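Local coordinates for protein beta-glucanase (Clostridium thermocellum, PDB 3WVJ) that hydrolyses mixed-linkage beta-1,3-1,4-glucans as an endo-acting lichenase, with a family 16 catalytic module folded as a beta-jellyroll, at residues A[49-54]-A[196-201]; A[149-152]-A[157-160]. All coordinates share one frame; numbering follows the deposited sequence.

Interaction 1: A[49-54]-A[196-201]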
ATOM      1  N   LEU A  49       3.414   9.278   5.664  1.00 40.78           N
ATOM      2  CA  LEU A  49       4.651   8.611   5.372  1.00 39.41           C
ATOM      3  C   LEU A  49       5.545   9.617   4.695  1.00 40.34           C
ATOM      4  O   LEU A  49       5.120  10.285   3.746  1.00 40.75           O
ATOM      5  CB  LEU A  49       4.440   7.418   4.383  1.00 37.94           C
ATOM      6  CG  LEU A  49       3.535   6.294   4.874  1.00 37.04           C
ATOM      7  CD1 LEU A  49       3.550   5.199   3.768  1.00 35.39           C
ATOM      8  CD2 LEU A  49       4.057   5.706   6.168  1.00 37.02           C
ATOM      9  N   THR A  50       6.770   9.767   5.196  1.00 40.76           N
ATOM     10  CA  THR A  50       7.681  10.790   4.658  1.00 42.12           C
ATOM     11  C   THR A  50       8.953  10.136   4.174  1.00 41.45           C
ATOM     12  O   THR A  50       9.648   9.480   4.948  1.00 40.90           O
ATOM     13  CB  THR A  50       8.014  11.897   5.682  1.00 43.93           C
ATOM     14  OG1 THR A  50       6.788  12.474   6.151  1.00 44.60           O
ATOM     15  CG2 THR A  50       8.845  12.997   5.036  1.00 45.47           C
ATOM     16  N   LEU A  51       9.198  10.286   2.879  1.00 41.93           N
ATOM     17  CA  LEU A  51      10.418   9.851   2.226  1.00 41.77           C
ATOM     18  C   LEU A  51      11.346  11.039   2.301  1.00 44.09           C
ATOM     19  O   LEU A  51      10.998  12.182   1.932  1.00 45.47           O
ATOM     20  CB  LEU A  51      10.141   9.542   0.798  1.00 41.17           C
ATOM     21  CG  LEU A  51      11.327   9.420  -0.169  1.00 41.36           C
ATOM     22  CD1 LEU A  51      12.287   8.371   0.331  1.00 40.42           C
ATOM     23  CD2 LEU A  51      10.835   9.028  -1.555  1.00 40.68           C
ATOM     24  N   ASP A  52      12.520  10.777   2.827  1.00 45.35           N
ATOM     25  CA  ASP A  52      13.491  11.809   3.110  1.00 49.01           C
ATOM     26  C   ASP A  52      14.878  11.201   2.989  1.00 49.55           C
ATOM     27  O   ASP A  52      15.058   9.957   2.964  1.00 48.37           O
ATOM     28  CB  ASP A  52      13.226  12.438   4.485  1.00 49.87           C
ATOM     29  CG  ASP A  52      13.870  13.815   4.636  1.00 53.73           C
ATOM     30  OD1 ASP A  52      14.389  14.441   3.680  1.00 53.70           O
ATOM     31  OD2 ASP A  52      13.892  14.290   5.760  1.00 56.08           O
ATOM     32  N   ARG A  53      15.855  12.065   2.821  1.00 52.64           N
ATOM     33  CA  ARG A  53      17.211  11.655   2.745  1.00 55.10           C
ATOM     34  C   ARG A  53      17.577  11.010   4.058  1.00 54.58           C
ATOM     35  O   ARG A  53      17.015  11.361   5.112  1.00 52.93           O
ATOM     36  CB  ARG A  53      18.093  12.878   2.490  1.00 62.45           C
ATOM     37  CG  ARG A  53      19.519  12.546   2.041  1.00 69.63           C
ATOM     38  CD  ARG A  53      20.028  13.569   1.048  1.00 77.19           C
ATOM     39  NE  ARG A  53      19.221  13.451  -0.166  1.00 87.02           N
ATOM     40  CZ  ARG A  53      18.906  14.462  -0.979  1.00 91.86           C
ATOM     41  NH1 ARG A  53      19.338  15.700  -0.731  1.00 96.43           N
ATOM     42  NH2 ARG A  53      18.153  14.227  -2.048  1.00 92.27           N
ATOM     43  N   GLU A  54      18.531  10.083   3.991  1.00 54.78           N
ATOM     44  CA  GLU A  54      18.988   9.318   5.134  1.00 57.63           C
ATOM     45  C   GLU A  54      20.442   9.559   5.229  1.00 60.48           C
ATOM     46  O   GLU A  54      21.086   9.541   4.222  1.00 60.08           O
ATOM     47  CB  GLU A  54      18.742   7.804   4.911  1.00 56.22           C
ATOM     48  CG  GLU A  54      19.649   6.875   5.714  1.00 59.56           C
ATOM     49  CD  GLU A  54      19.120   6.592   7.133  1.00 64.14           C
ATOM     50  OE1 GLU A  54      18.676   7.524   7.857  1.00 66.17           O
ATOM     51  OE2 GLU A  54      19.133   5.399   7.534  1.00 68.13           O
ATOM     52  N   GLY A 196       9.868   5.477 -13.866  1.00 35.83           N
ATOM     53  CA  GLY A 196      10.854   6.571 -14.055  1.00 37.37           C
ATOM     54  C   GLY A 196      12.047   6.451 -13.103  1.00 37.73           C
ATOM     55  O   GLY A 196      12.022   5.660 -12.108  1.00 36.52           O
ATOM     56  N   ARG A 197      13.112   7.191 -13.378  1.00 39.91           N
ATOM     57  CA  ARG A 197      14.205   7.236 -12.430  1.00 41.78           C
ATOM     58  C   ARG A 197      13.866   8.262 -11.326  1.00 42.43           C
ATOM     59  O   ARG A 197      13.388   9.376 -11.621  1.00 42.30           O
ATOM     60  CB  ARG A 197      15.500   7.669 -13.082  1.00 45.74           C
ATOM     61  CG  ARG A 197      16.730   7.202 -12.274  1.00 49.64           C
ATOM     62  CD  ARG A 197      18.038   7.922 -12.645  1.00 56.27           C
ATOM     63  NE  ARG A 197      18.166   9.247 -11.979  1.00 63.69           N
ATOM     64  CZ  ARG A 197      17.991  10.441 -12.572  1.00 69.65           C
ATOM     65  NH1 ARG A 197      17.707  10.512 -13.891  1.00 71.65           N
ATOM     66  NH2 ARG A 197      18.111  11.589 -11.853  1.00 69.73           N
ATOM     67  N   TYR A 198      14.101   7.868 -10.069  1.00 41.99           N
ATOM     68  CA  TYR A 198      13.856   8.739  -8.932  1.00 42.56           C
ATOM     69  C   TYR A 198      14.823   9.883  -8.990  1.00 44.97           C
ATOM     70  O   TYR A 198      16.017   9.648  -9.142  1.00 44.84           O
ATOM     71  CB  TYR A 198      14.015   7.976  -7.627  1.00 41.12           C
ATOM     72  CG  TYR A 198      13.880   8.857  -6.419  1.00 41.23           C
ATOM     73  CD1 TYR A 198      12.861   9.836  -6.335  1.00 41.75           C
ATOM     74  CD2 TYR A 198      14.752   8.708  -5.360  1.00 40.86           C
ATOM     75  CE1 TYR A 198      12.759  10.652  -5.207  1.00 43.20           C
ATOM     76  CE2 TYR A 198      14.636   9.497  -4.223  1.00 42.01           C
ATOM     77  CZ  TYR A 198      13.640  10.439  -4.145  1.00 43.06           C
ATOM     78  OH  TYR A 198      13.553  11.177  -3.005  1.00 45.22           O
ATOM     79  N   ASP A 199      14.220  11.095  -9.000  1.00 47.48           N
ATOM     80  CA  ASP A 199      14.753  12.473  -8.801  1.00 53.24           C
ATOM     81  C   ASP A 199      15.804  12.742  -7.708  1.00 53.58           C
ATOM     82  O   ASP A 199      16.697  13.541  -7.879  1.00 53.68           O
ATOM     83  CB  ASP A 199      13.518  13.314  -8.329  1.00 55.15           C
ATOM     84  CG  ASP A 199      13.444  14.592  -9.003  1.00 62.29           C
ATOM     85  OD1 ASP A 199      14.522  15.045  -9.381  1.00 69.99           O
ATOM     86  OD2 ASP A 199      12.364  15.200  -9.146  1.00 64.13           O
ATOM     87  N   GLY A 200      15.610  12.146  -6.536  1.00 51.48           N
ATOM     88  CA  GLY A 200      16.444  12.412  -5.346  1.00 51.05           C
ATOM     89  C   GLY A 200      15.834  13.542  -4.529  1.00 52.51           C
ATOM     90  O   GLY A 200      16.386  13.961  -3.517  1.00 53.88           O
ATOM     91  N   ARG A 201      14.672  14.002  -4.965  1.00 52.11           N
ATOM     92  CA  ARG A 201      13.979  15.093  -4.345  1.00 54.09           C
ATOM     93  C   ARG A 201      13.249  14.694  -3.060  1.00 52.72           C
ATOM     94  O   ARG A 201      12.482  13.712  -3.023  1.00 50.12           O
ATOM     95  CB  ARG A 201      13.071  15.709  -5.399  1.00 56.65           C
ATOM     96  CG  ARG A 201      11.589  15.795  -5.112  1.00 58.87           C
ATOM     97  CD  ARG A 201      11.271  17.118  -4.472  1.00 62.09           C
ATOM     98  NE  ARG A 201      12.188  18.103  -5.035  1.00 66.49           N
ATOM     99  CZ  ARG A 201      12.443  19.349  -4.592  1.00 70.39           C
ATOM    100  NH1 ARG A 201      11.824  19.884  -3.536  1.00 74.37           N
ATOM    101  NH2 ARG A 201      13.342  20.082  -5.248  1.00 69.36           N
TER

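Interaction 2: A[149-152]-A[157-160]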
ATOM      1  N   TYR A 149     -10.023   4.115  -2.165  1.00 46.67           N
ATOM      2  CA  TYR A 149      -9.572   3.070  -3.106  1.00 44.87           C
ATOM      3  C   TYR A 149      -9.723   1.788  -2.326  1.00 44.50           C
ATOM      4  O   TYR A 149      -9.630   1.784  -1.074  1.00 44.67           O
ATOM      5  CB  TYR A 149      -8.094   3.211  -3.482  1.00 42.49           C
ATOM      6  CG  TYR A 149      -7.732   4.562  -4.054  1.00 43.11           C
ATOM      7  CD1 TYR A 149      -7.837   4.813  -5.431  1.00 42.99           C
ATOM      8  CD2 TYR A 149      -7.328   5.595  -3.221  1.00 43.00           C
ATOM      9  CE1 TYR A 149      -7.526   6.060  -5.952  1.00 43.86           C
ATOM     10  CE2 TYR A 149      -7.021   6.816  -3.727  1.00 43.81           C
ATOM     11  CZ  TYR A 149      -7.116   7.045  -5.093  1.00 44.19           C
ATOM     12  OH  TYR A 149      -6.801   8.271  -5.589  1.00 45.14           O
ATOM     13  N   GLY A 150      -9.949   0.685  -3.027  1.00 43.55           N
ATOM     14  CA  GLY A 150     -10.252  -0.555  -2.298  1.00 43.14           C
ATOM     15  C   GLY A 150     -10.323  -1.735  -3.231  1.00 42.24           C
ATOM     16  O   GLY A 150     -10.317  -1.541  -4.445  1.00 42.53           O
ATOM     17  N   PHE A 151     -10.378  -2.947  -2.654  1.00 41.43           N
ATOM     18  CA  PHE A 151     -10.641  -4.177  -3.403  1.00 41.23           C
ATOM     19  C   PHE A 151     -11.483  -5.142  -2.590  1.00 42.41           C
ATOM     20  O   PHE A 151     -11.300  -5.250  -1.356  1.00 42.23           O
ATOM     21  CB  PHE A 151      -9.355  -4.853  -3.834  1.00 39.16           C
ATOM     22  CG  PHE A 151      -8.309  -4.951  -2.758  1.00 37.74           C
ATOM     23  CD1 PHE A 151      -8.215  -6.090  -1.935  1.00 37.05           C
ATOM     24  CD2 PHE A 151      -7.376  -3.926  -2.578  1.00 36.70           C
ATOM     25  CE1 PHE A 151      -7.236  -6.209  -0.957  1.00 35.65           C
ATOM     26  CE2 PHE A 151      -6.416  -4.030  -1.577  1.00 35.38           C
ATOM     27  CZ  PHE A 151      -6.335  -5.169  -0.762  1.00 34.89           C
ATOM     28  N   GLU A 152     -12.435  -5.813  -3.227  1.00 43.83           N
ATOM     29  CA  GLU A 152     -13.087  -6.959  -2.586  1.00 44.67           C
ATOM     30  C   GLU A 152     -12.301  -8.147  -3.100  1.00 43.40           C
ATOM     31  O   GLU A 152     -12.273  -8.425  -4.304  1.00 43.86           O
ATOM     32  CB  GLU A 152     -14.564  -7.108  -2.909  1.00 47.62           C
ATOM     33  CG  GLU A 152     -15.217  -8.255  -2.088  1.00 49.77           C
ATOM     34  CD  GLU A 152     -16.562  -8.776  -2.612  1.00 53.08           C
ATOM     35  OE1 GLU A 152     -16.759  -8.877  -3.840  1.00 54.33           O
ATOM     36  OE2 GLU A 152     -17.457  -9.116  -1.808  1.00 54.49           O
ATOM     37  N   TYR A 157     -11.627 -14.059  -7.227  1.00 46.78           N
ATOM     38  CA  TYR A 157     -11.445 -12.759  -7.891  1.00 45.52           C
ATOM     39  C   TYR A 157     -11.017 -11.684  -6.955  1.00 43.69           C
ATOM     40  O   TYR A 157     -11.085 -11.834  -5.724  1.00 43.70           O
ATOM     41  CB  TYR A 157     -12.718 -12.299  -8.669  1.00 46.89           C
ATOM     42  CG  TYR A 157     -13.890 -11.991  -7.759  1.00 48.74           C
ATOM     43  CD1 TYR A 157     -14.039 -10.733  -7.178  1.00 48.34           C
ATOM     44  CD2 TYR A 157     -14.821 -12.958  -7.464  1.00 50.34           C
ATOM     45  CE1 TYR A 157     -15.082 -10.456  -6.345  1.00 49.97           C
ATOM     46  CE2 TYR A 157     -15.879 -12.694  -6.639  1.00 52.35           C
ATOM     47  CZ  TYR A 157     -16.003 -11.455  -6.093  1.00 52.15           C
ATOM     48  OH  TYR A 157     -17.061 -11.223  -5.314  1.00 53.50           O
ATOM     49  N   ILE A 158     -10.595 -10.588  -7.572  1.00 42.40           N
ATOM     50  CA  ILE A 158     -10.329  -9.348  -6.893  1.00 41.21           C
ATOM     51  C   ILE A 158     -11.024  -8.241  -7.689  1.00 41.61           C
ATOM     52  O   ILE A 158     -10.738  -8.032  -8.839  1.00 41.18           O
ATOM     53  CB  ILE A 158      -8.815  -9.045  -6.764  1.00 39.19           C
ATOM     54  CG1 ILE A 158      -8.080 -10.199  -6.052  1.00 38.61           C
ATOM     55  CG2 ILE A 158      -8.620  -7.841  -5.850  1.00 38.24           C
ATOM     56  CD1 ILE A 158      -6.557 -10.125  -6.139  1.00 36.48           C
ATOM     57  N   ASP A 159     -11.913  -7.521  -7.037  1.00 42.32           N
ATOM     58  CA  ASP A 159     -12.594  -6.421  -7.664  1.00 43.42           C
ATOM     59  C   ASP A 159     -12.068  -5.124  -7.133  1.00 42.53           C
ATOM     60  O   ASP A 159     -12.124  -4.911  -5.888  1.00 42.88           O
ATOM     61  CB  ASP A 159     -14.085  -6.530  -7.347  1.00 45.85           C
ATOM     62  CG  ASP A 159     -14.772  -7.497  -8.237  1.00 47.13           C
ATOM     63  OD1 ASP A 159     -14.178  -7.979  -9.250  1.00 45.84           O
ATOM     64  OD2 ASP A 159     -15.943  -7.781  -7.933  1.00 49.10           O
ATOM     65  N   PHE A 160     -11.541  -4.281  -8.029  1.00 41.70           N
ATOM     66  CA  PHE A 160     -10.940  -2.993  -7.651  1.00 40.90           C
ATOM     67  C   PHE A 160     -11.925  -1.790  -7.706  1.00 42.79           C
ATOM     68  O   PHE A 160     -12.657  -1.621  -8.653  1.00 43.91           O
ATOM     69  CB  PHE A 160      -9.642  -2.730  -8.448  1.00 38.95           C
ATOM     70  CG  PHE A 160      -8.497  -3.696  -8.100  1.00 36.80           C
ATOM     71  CD1 PHE A 160      -7.605  -3.413  -7.079  1.00 35.36           C
ATOM     72  CD2 PHE A 160      -8.313  -4.897  -8.809  1.00 36.53           C
ATOM     73  CE1 PHE A 160      -6.558  -4.301  -6.741  1.00 33.94           C
ATOM     74  CE2 PHE A 160      -7.276  -5.784  -8.481  1.00 34.92           C
ATOM     75  CZ  PHE A 160      -6.378  -5.481  -7.467  1.00 33.65           C
TER

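Interaction 1: A[49-54]-A[196-201]
Arg53 and Gly200 mark the nearest backbone approach, and even there their CA atoms lie 8.2 Å apart, too far for main-chain pairing. Residues 49-53 are the last part of strand 46-53 in the beta-jellyroll of this family 16 glucanase, with Glu54 just beyond it, while 196-201 belong to the irregular loop that leaves helix 192-195 and leads to strand 204-214. Gly196 starts that loop with a positive phi, and Gly200 adopts another (91°); its missing side chain suits it to this conformation, where a CB would jam against the preceding carbonyl oxygen.

The well-defined side-chain contact is between Leu51 and Tyr198, which advance on each other from opposite directions. With CG anti to the backbone N in Tyr198 (chi1 175°), the phenol reaches across to the strand. Leu51 CD2 meets the oxygen-bearing end of the ring obliquely, 3.8 Å from Tyr198 OH and 4.1 Å from Tyr198 CZ. A branched leucine fits here because its other surroundings are largely hydrophobic: Leu185, Pro187 and Ile89 lie against it, and Pro187 and Ile89 touch Tyr198 as well. Tyr61 adds an edge-to-face ring contact to Tyr198.

Arg53 bends from the strand end, bringing its guanidinium edge near the Gly200 carbonyl, but the modelled separation is implausibly short and the detail is doubtful.

Tyrosine does two jobs in this loop, as its phenol end touches Leu51 while the same hydroxyl ties down the loop's own backbone. Gly200 N sits 3.3 Å above the plane of the Tyr198 ring, over its centre. The loop thus curls round its own aromatic ring, and Tyr198 OH donates a 2.8 Å hydrogen bond to Arg201 O, approaching from above the carbonyl plane, 57° out of it.

Interaction 2: A[149-152]-A[157-160]
Glu152 and Asp159 face each other as an antiparallel hydrogen-bonded pair in the beta hairpin of strands 147-154 and 157-162. Glu152 N donates to Asp159 O at 2.8 Å, and Asp159 N returns a nearly straight bond to Glu152 O (169° at the hydrogen). Next along, Phe151 and Phe160 form a non-hydrogen-bonded pair, their CA atoms 4.4 Å apart.

On the face bearing Glu152, the extended glutamate crosses obliquely to meet the Tyr157 ring at its edge. Tyr157 OH donates to Glu152 OE1 at 2.8 Å from above the carboxylate plane, the carboxylate and the Tyr157 ring being turned 61° apart. Tyrosine suits this place because its long, rigid ring carries a hydroxyl to an acid on the partner strand. Glu152 OE1 also lies 4.3 Å from Asp159 OD2, a like-charge approach probably offset by neighbouring bases: Arg154 forms a salt bridge with Glu152, whereas Lys166 and Arg169 bind Asp159. Arg169 also makes a cation-pi contact with Tyr157.

The other face is apolar. Phe151 CB touches Ile158 CG2 at 3.7 Å and the Phe160 ring at its CD1 atom.

Around this face, Phe151 stacks on Tyr77 and Phe160 on Phe122. From strand 106-113, Ile108 and Ile110 pack against Phe151, and Ile108 also against Ile158; Trp124 of strand 119-125 meets Ile158 and Phe160. Strands 75-82 and 165-170 flank the hairpin.

Overall arrangement
Interaction 1 and interaction 2 lie on opposite sides of the chain's centre, their own centres 29 Å apart and their nearest atoms about 13 Å apart. Residues 149-152 and 157-160 are neighbours in sequence and form a buried hairpin, bound by main-chain hydrogen bonds, with the acids and Tyr157 on one face and the phenylalanines and Ile158 on the other. Residues 49-54 and 196-201 are far apart in sequence; their partly buried contact brings a loop against a strand end, and its clearest element is a leucine against a tyrosine, without hydrogen bonds between the two segments. Strand 204-214 links the two regions, pairing with both strand 46-53 and strand 75-82, the latter a partner of 147-154.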